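Local coordinates for CG4930 (Drosophila melanogaster, PDB 3ISM), which inhibits the nuclease EndoG by forming a complex with it, at residues R72-E77 with S83-A88. The protein carries 1 engineered substitution. Residues are numbered along the deposited sequence; the frame is centred on the assembly and turned at random.
Sequences RLLFDE and SNTEKA
Leu73 of 72-77 lies across the helical turn formed by Asn84, Lys87 and Ala88. Its CB is 3.9 Å from Ala88 CB. Leu73 CD1 sits 3.8 Å from Ala88 N and also against Lys87 CB; Leu73 CD2 lies 3.9 Å from Asn84 OD1. Leu73 CG stands anti to its carbonyl carbon (chi1 -73°), and chi2 near 160° then sets the two methyls against this turn. The Leu73 side chain crosses those of Asn84 and Lys87 at about a right angle. Leu74 adds a second apolar touch, its CG 3.7 Å from Ala88 CB. An alanine in place of Leu73 would probably open a gap between the helices and leave Lys87 CB and the Asn84 amide less firmly packed.

No direct hydrogen bond joins the segments. A water bridges them instead, 2.8 Å from Leu73 O and taking a weak bond from Asn84 ND2. The extended Lys87 chain carries NZ to a hydrogen bond with Leu29 O.

Two consecutive helices, 52-75 and 81-102, meet here as a helical hairpin, next to their short connection. Leu29 also touches Leu73. Leu74 reaches Leu114 of helix 104-120 and Phe126 of helix 124-132, tying the hairpin to the rest of this all-helical domain.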
loop_
_atom_site.group_PDB
_atom_site.type_symbol
_atom_site.label_atom_id
_atom_site.label_comp_id
_atom_site.label_asym_id
_atom_site.label_seq_id
_atom_site.Cartn_x
_atom_site.Cartn_y
_atom_site.Cartn_z
ATOM N N ARG C 72 47.176 0.140 -17.095
ATOM C CA ARG C 72 48.125 1.030 -17.749
ATOM C C ARG C 72 48.599 2.191 -16.866
ATOM O O ARG C 72 49.786 2.496 -16.840
ATOM C CB ARG C 72 47.561 1.523 -19.086
ATOM C CG ARG C 72 47.455 0.386 -20.098
ATOM C CD ARG C 72 47.191 0.854 -21.519
ATOM N NE ARG C 72 45.852 1.407 -21.693
ATOM C CZ ARG C 72 45.614 2.618 -22.189
ATOM N NH1 ARG C 72 46.631 3.391 -22.560
ATOM N NH2 ARG C 72 44.363 3.049 -22.332
ATOM N N LEU C 73 47.688 2.804 -16.112
ATOM C CA LEU C 73 48.067 3.932 -15.252
ATOM C C LEU C 73 49.082 3.508 -14.197
ATOM O O LEU C 73 49.966 4.274 -13.840
ATOM C CB LEU C 73 46.844 4.565 -14.586
ATOM C CG LEU C 73 45.964 5.385 -15.538
ATOM C CD1 LEU C 73 44.586 5.560 -14.949
ATOM C CD2 LEU C 73 46.589 6.732 -15.881
ATOM N N LEU C 74 48.951 2.268 -13.734
ATOM C CA LEU C 74 49.810 1.726 -12.690
ATOM C C LEU C 74 51.145 1.185 -13.199
ATOM O O LEU C 74 52.154 1.343 -12.523
ATOM C CB LEU C 74 49.071 0.632 -11.915
ATOM C CG LEU C 74 47.942 1.098 -10.995
ATOM C CD1 LEU C 74 47.111 -0.085 -10.476
ATOM C CD2 LEU C 74 48.491 1.919 -9.840
ATOM N N PHE C 75 51.157 0.579 -14.392
ATOM C CA PHE C 75 52.323 -0.192 -14.836
ATOM C C PHE C 75 53.026 0.264 -16.121
ATOM O O PHE C 75 54.150 -0.164 -16.375
ATOM C CB PHE C 75 51.967 -1.691 -14.953
ATOM C CG PHE C 75 51.302 -2.258 -13.719
ATOM C CD1 PHE C 75 51.954 -2.249 -12.493
ATOM C CD2 PHE C 75 50.027 -2.800 -13.789
ATOM C CE1 PHE C 75 51.344 -2.765 -11.358
ATOM C CE2 PHE C 75 49.403 -3.310 -12.653
ATOM C CZ PHE C 75 50.065 -3.295 -11.443
ATOM N N ASP C 76 52.371 1.102 -16.926
ATOM C CA ASP C 76 52.921 1.562 -18.216
ATOM C C ASP C 76 54.276 2.252 -18.172
ATOM O O ASP C 76 54.985 2.247 -19.177
ATOM C CB ASP C 76 51.944 2.494 -18.947
ATOM C CG ASP C 76 51.190 1.793 -20.072
ATOM O OD1 ASP C 76 51.345 0.558 -20.216
ATOM O OD2 ASP C 76 50.445 2.481 -20.822
ATOM N N GLU C 77 54.628 2.860 -17.038
ATOM C CA GLU C 77 55.886 3.629 -16.917
ATOM C C GLU C 77 55.942 4.921 -17.751
ATOM O O GLU C 77 56.996 5.525 -17.895
ATOM C CB GLU C 77 57.130 2.756 -17.183
ATOM C CG GLU C 77 57.167 1.463 -16.353
ATOM C CD GLU C 77 58.546 0.814 -16.267
ATOM O OE1 GLU C 77 59.351 0.929 -17.215
ATOM O OE2 GLU C 77 58.806 0.163 -15.234
ATOM N N SER C 83 51.052 11.416 -10.345
ATOM C CA SER C 83 49.822 11.679 -11.097
ATOM C C SER C 83 49.022 10.434 -11.466
ATOM O O SER C 83 47.807 10.384 -11.244
ATOM C CB SER C 83 50.146 12.415 -12.391
ATOM O OG SER C 83 50.607 13.711 -12.127
ATOM N N ASN C 84 49.698 9.454 -12.066
ATOM C CA ASN C 84 49.015 8.295 -12.659
ATOM C C ASN C 84 48.451 7.316 -11.630
ATOM O O ASN C 84 47.391 6.726 -11.847
ATOM C CB ASN C 84 49.913 7.593 -13.697
ATOM C CG ASN C 84 50.113 8.438 -14.958
ATOM O OD1 ASN C 84 49.363 9.388 -15.211
ATOM N ND2 ASN C 84 51.125 8.098 -15.750
ATOM N N THR C 85 49.152 7.166 -10.504
ATOM C CA THR C 85 48.684 6.320 -9.407
ATOM C C THR C 85 47.408 6.892 -8.809
ATOM O O THR C 85 46.474 6.153 -8.512
ATOM C CB THR C 85 49.779 6.139 -8.324
ATOM O OG1 THR C 85 50.913 5.504 -8.915
ATOM C CG2 THR C 85 49.304 5.272 -7.186
ATOM N N GLU C 86 47.356 8.213 -8.663
ATOM C CA GLU C 86 46.150 8.883 -8.182
ATOM C C GLU C 86 44.958 8.665 -9.119
ATOM O O GLU C 86 43.848 8.365 -8.675
ATOM C CB GLU C 86 46.406 10.384 -7.953
ATOM C CG GLU C 86 45.202 11.147 -7.408
ATOM C CD GLU C 86 44.596 10.517 -6.157
ATOM O OE1 GLU C 86 45.269 9.695 -5.493
ATOM O OE2 GLU C 86 43.444 10.875 -5.807
ATOM N N LYS C 87 45.195 8.803 -10.417
ATOM C CA LYS C 87 44.161 8.525 -11.417
ATOM C C LYS C 87 43.631 7.079 -11.315
ATOM O O LYS C 87 42.421 6.844 -11.353
ATOM C CB LYS C 87 44.701 8.809 -12.830
ATOM C CG LYS C 87 44.753 10.283 -13.169
ATOM C CD LYS C 87 45.385 10.527 -14.526
ATOM C CE LYS C 87 45.351 12.007 -14.885
ATOM N NZ LYS C 87 46.168 12.278 -16.090
ATOM N N ALA C 88 44.541 6.123 -11.158
ATOM C CA ALA C 88 44.167 4.717 -11.033
ATOM C C ALA C 88 43.348 4.442 -9.782
ATOM O O ALA C 88 42.351 3.729 -9.831
ATOM C CB ALA C 88 45.394 3.844 -11.056
HETATM O O HOH W 1 51.278 5.335 -16.128
#